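Side-chain contacts in putative DNA helicase (Lactobacillus plantarum, PDB 3DMN), which probably unwinds duplex DNA at the expense of ATP, as a UvrD-like helicase: residues D48-V51 and D52-M56; S142-M145 and H146-L150. All blocks are in the same frame, centred on the assembly; numbering follows the deposited sequence.

Both contacts are local, yet they sit at different depths of one parallel alpha/beta domain. Interaction 1 lies within helix 43-59, which packs on the central sheet; three of its touching residues are buried and three exposed, so it has a core side and a surface side. Interaction 2 is the more deeply buried corner that leads from helix 134-141 into strand 147-153. Regular backbone hydrogen bonds dominate the first, with a small apolar pair beneath them; the second has no hydrogen bond between its segments and relies on an apolar and a CH-pi contact, while R143 turns outward to hydrogen-bond an acetate. They meet where Q53 CD comes within 3.1 Å of T149 OG1, helix against strand.

Interaction 1: residues D48-V51 and D52-M56; sequences DQVV and DQLAM
The amide N of Q53 gives its hydrogen to Q49 O at 2.8 Å, one of four successive i to i+4 bonds that wind this part of helix 43-59 in a regular alpha-helix. D52 N, L54 N and A55 N repeat the step to D48 O, V50 O and V51 O. The helix illustrates how an amphipathic segment lies on a parallel sheet: V50 and L54 look inward to I66, W121, I119 and T64, while D48 and D52 are on the solvent side. The side chain of D52 leans back along the helix, its CG beside its own backbone N (chi1 -69°), which brings CG to 3.1 Å from D48 O. That carbonyl and D52 OD1 are both acceptors, so no bond joins them. The OD2 atoms of D48 and D52 stay 6.4 Å apart, and the salt bridge from D48 to R84 probably eases the proximity of two like charges. On the buried side V50 and L54 run alongside each other toward the sheet. L54 CG passes 3.2 Å from V50 O, and V50 CG1 meets L54 CD1, one turn on, at 4.0 Å.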
loop_
_atom_site.group_PDB
_atom_site.type_symbol
_atom_site.label_atom_id
_atom_site.label_comp_id
_atom_site.label_asym_id
_atom_site.label_seq_id
_atom_site.Cartn_x
_atom_site.Cartn_y
_atom_site.Cartn_z
ATOM N N ASP A 48 -8.778 -9.983 -3.877
ATOM C CA ASP A 48 -8.467 -10.393 -5.260
ATOM C C ASP A 48 -7.385 -9.460 -5.850
ATOM O O ASP A 48 -6.432 -9.897 -6.529
ATOM C CB ASP A 48 -9.694 -10.237 -6.162
ATOM C CG ASP A 48 -10.781 -11.305 -5.927
ATOM O OD1 ASP A 48 -10.577 -12.261 -5.133
ATOM O OD2 ASP A 48 -11.813 -11.261 -6.658
ATOM N N GLN A 49 -7.567 -8.154 -5.641
ATOM C CA GLN A 49 -6.614 -7.223 -6.246
ATOM C C GLN A 49 -5.242 -7.330 -5.618
ATOM O O GLN A 49 -4.222 -7.174 -6.318
ATOM C CB GLN A 49 -7.115 -5.771 -6.233
ATOM C CG GLN A 49 -6.123 -4.790 -6.864
ATOM C CD GLN A 49 -5.711 -5.104 -8.307
ATOM O OE1 GLN A 49 -6.483 -5.653 -9.106
ATOM N NE2 GLN A 49 -4.476 -4.732 -8.649
ATOM N N VAL A 50 -5.188 -7.573 -4.312
ATOM C CA VAL A 50 -3.894 -7.791 -3.644
ATOM C C VAL A 50 -3.189 -9.033 -4.239
ATOM O O VAL A 50 -1.987 -9.012 -4.534
ATOM C CB VAL A 50 -4.059 -7.948 -2.135
ATOM C CG1 VAL A 50 -2.753 -8.295 -1.503
ATOM C CG2 VAL A 50 -4.616 -6.630 -1.530
ATOM N N VAL A 51 -3.937 -10.116 -4.398
ATOM C CA VAL A 51 -3.367 -11.353 -4.975
ATOM C C VAL A 51 -2.792 -11.076 -6.376
ATOM O O VAL A 51 -1.652 -11.461 -6.721
ATOM C CB VAL A 51 -4.447 -12.451 -5.018
ATOM C CG1 VAL A 51 -4.018 -13.633 -5.885
ATOM C CG2 VAL A 51 -4.719 -12.948 -3.591
ATOM N N ASP A 52 -3.585 -10.360 -7.165
ATOM C CA ASP A 52 -3.242 -10.030 -8.528
ATOM C C ASP A 52 -2.007 -9.112 -8.591
ATOM O O ASP A 52 -1.091 -9.336 -9.422
ATOM C CB ASP A 52 -4.406 -9.368 -9.222
ATOM C CG ASP A 52 -5.552 -10.309 -9.467
ATOM O OD1 ASP A 52 -5.440 -11.511 -9.155
ATOM O OD2 ASP A 52 -6.564 -9.827 -10.030
ATOM N N GLN A 53 -1.975 -8.105 -7.716
ATOM C CA GLN A 53 -0.818 -7.212 -7.656
ATOM C C GLN A 53 0.460 -7.932 -7.218
ATOM O O GLN A 53 1.544 -7.677 -7.736
ATOM C CB GLN A 53 -1.103 -6.022 -6.740
ATOM C CG GLN A 53 -0.011 -4.930 -6.858
ATOM C CD GLN A 53 -0.053 -4.238 -8.197
ATOM O OE1 GLN A 53 0.984 -4.069 -8.864
ATOM N NE2 GLN A 53 -1.236 -3.874 -8.621
ATOM N N LEU A 54 0.325 -8.855 -6.271
ATOM C CA LEU A 54 1.486 -9.616 -5.811
ATOM C C LEU A 54 2.046 -10.432 -6.973
ATOM O O LEU A 54 3.256 -10.489 -7.172
ATOM C CB LEU A 54 1.080 -10.515 -4.659
ATOM C CG LEU A 54 0.853 -9.792 -3.313
ATOM C CD1 LEU A 54 0.261 -10.763 -2.331
ATOM C CD2 LEU A 54 2.167 -9.211 -2.758
ATOM N N ALA A 55 1.155 -11.010 -7.777
ATOM C CA ALA A 55 1.585 -11.789 -8.947
ATOM C C ALA A 55 2.271 -10.871 -9.958
ATOM O O ALA A 55 3.302 -11.245 -10.512
ATOM C CB ALA A 55 0.411 -12.516 -9.572
HETATM N N MSE A 56 1.697 -9.689 -10.208
HETATM C CA MSE A 56 2.306 -8.726 -11.128
HETATM C C MSE A 56 3.683 -8.310 -10.631
HETATM O O MSE A 56 4.654 -8.364 -11.383
HETATM C CB MSE A 56 1.445 -7.489 -11.294
HETATM C CG MSE A 56 2.088 -6.403 -12.139
HETATM SE SE MSE A 56 2.298 -6.950 -14.002
HETATM C CE MSE A 56 0.442 -7.477 -14.330
#

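Interaction 2: residues S142-M145 and H146-L150; sequences SRAM and HELTL. With ACT (acetate ion), chain G.
A tight corner between helix 134-141 and strand 147-153 brings A144 and M145 against the residues that follow, in a stretch whose sequence resembles helicase motif VI. The methyl CB of A144 rests on the new strand, 3.4 Å from E147 O and 3.9 Å from L148 CB, and I11 of helix 9-16 touches both A144 and L148. At the corner itself, M145 CB stands almost exactly over the centre of the H146 imidazole, 3.8 Å from its centroid, a CH-pi contact. The ring is folded back over M145 because H146 CG sits beside its own backbone N (chi1 -55°), and a hydrogen bond between ND1 and D116 fixes its turn. R143 instead reaches away, presenting one guanidinium edge to a bound acetate, probably from the crystallisation liquor. Its NE meets OXT at 3.0 Å and 172°, nearly straight; NH1 bonds to the carbonyl of L113. With an alanine in place of R143, the L113 carbonyl is likely to be left without this mate, and the anion would probably not be held. In sequence and place R143 is consistent with the arginine of motif VI that contacts the nucleotide phosphate in UvrD-like helicases, and the acetate may occupy such an anion position.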
loop_
_atom_site.group_PDB
_atom_site.type_symbol
_atom_site.label_atom_id
_atom_site.label_comp_id
_atom_site.label_asym_id
_atom_site.label_seq_id
_atom_site.Cartn_x
_atom_site.Cartn_y
_atom_site.Cartn_z
ATOM N N SER A 142 4.940 6.670 1.291
ATOM C CA SER A 142 6.312 7.104 1.077
ATOM C C SER A 142 7.337 5.984 1.369
ATOM O O SER A 142 8.525 6.143 1.088
ATOM C CB SER A 142 6.608 8.389 1.871
ATOM O OG SER A 142 5.817 9.473 1.382
ATOM N N ARG A 143 6.866 4.860 1.934
ATOM C CA ARG A 143 7.734 3.693 2.182
ATOM C C ARG A 143 8.102 2.999 0.877
ATOM O O ARG A 143 9.030 2.202 0.862
ATOM C CB ARG A 143 7.063 2.676 3.088
ATOM C CG ARG A 143 6.582 3.256 4.411
ATOM C CD ARG A 143 7.635 3.188 5.428
ATOM N NE ARG A 143 7.237 3.822 6.683
ATOM C CZ ARG A 143 8.109 4.402 7.497
ATOM N NH1 ARG A 143 9.407 4.408 7.179
ATOM N NH2 ARG A 143 7.691 4.982 8.628
ATOM N N ALA A 144 7.333 3.255 -0.194
ATOM C CA ALA A 144 7.601 2.603 -1.497
ATOM C C ALA A 144 8.707 3.297 -2.231
ATOM O O ALA A 144 8.655 4.529 -2.460
ATOM C CB ALA A 144 6.334 2.639 -2.413
HETATM N N MSE A 145 9.672 2.499 -2.671
HETATM C CA MSE A 145 10.805 3.046 -3.410
HETATM C C MSE A 145 10.511 3.041 -4.902
HETATM O O MSE A 145 10.797 4.040 -5.591
HETATM C CB MSE A 145 12.105 2.298 -3.081
HETATM C CG MSE A 145 12.542 2.474 -1.655
HETATM SE SE MSE A 145 12.918 4.359 -1.155
HETATM C CE MSE A 145 11.303 4.781 -0.095
ATOM N N HIS A 146 9.942 1.951 -5.411
ATOM C CA HIS A 146 9.902 1.730 -6.868
ATOM C C HIS A 146 8.484 1.492 -7.423
ATOM O O HIS A 146 8.157 1.972 -8.501
ATOM C CB HIS A 146 10.883 0.604 -7.271
ATOM C CG HIS A 146 12.298 0.861 -6.797
ATOM N ND1 HIS A 146 13.022 -0.041 -6.033
ATOM C CD2 HIS A 146 13.092 1.951 -6.929
ATOM C CE1 HIS A 146 14.200 0.479 -5.733
ATOM N NE2 HIS A 146 14.274 1.682 -6.274
ATOM N N GLU A 147 7.640 0.789 -6.666
ATOM C CA GLU A 147 6.258 0.496 -7.095
ATOM C C GLU A 147 5.310 0.751 -5.927
ATOM O O GLU A 147 5.578 0.350 -4.820
ATOM C CB GLU A 147 6.150 -0.967 -7.518
ATOM C CG GLU A 147 4.920 -1.269 -8.376
ATOM C CD GLU A 147 5.103 -0.823 -9.846
ATOM O OE1 GLU A 147 6.269 -0.617 -10.271
ATOM O OE2 GLU A 147 4.091 -0.718 -10.579
ATOM N N LEU A 148 4.218 1.438 -6.222
ATOM C CA LEU A 148 3.226 1.761 -5.191
ATOM C C LEU A 148 1.834 1.474 -5.725
ATOM O O LEU A 148 1.447 1.978 -6.789
ATOM C CB LEU A 148 3.357 3.232 -4.791
ATOM C CG LEU A 148 2.270 3.782 -3.865
ATOM C CD1 LEU A 148 2.304 3.067 -2.496
ATOM C CD2 LEU A 148 2.374 5.354 -3.723
ATOM N N THR A 149 1.086 0.690 -4.954
ATOM C CA THR A 149 -0.281 0.283 -5.326
ATOM C C THR A 149 -1.132 0.614 -4.127
ATOM O O THR A 149 -0.745 0.375 -3.012
ATOM C CB THR A 149 -0.384 -1.252 -5.563
ATOM O OG1 THR A 149 0.465 -1.624 -6.643
ATOM C CG2 THR A 149 -1.842 -1.634 -5.923
ATOM N N LEU A 150 -2.309 1.185 -4.378
ATOM C CA LEU A 150 -3.307 1.421 -3.305
ATOM C C LEU A 150 -4.553 0.670 -3.668
ATOM O O LEU A 150 -5.091 0.836 -4.765
ATOM C CB LEU A 150 -3.647 2.915 -3.109
ATOM C CG LEU A 150 -2.566 3.794 -2.492
ATOM C CD1 LEU A 150 -1.486 4.102 -3.488
ATOM C CD2 LEU A 150 -3.232 5.128 -2.075
HETATM C C ACT G . 4.252 4.204 8.410
HETATM O O ACT G . 5.300 4.428 9.059
HETATM O OXT ACT G . 4.374 3.531 7.389
HETATM C CH3 ACT G . 2.944 4.746 8.848
#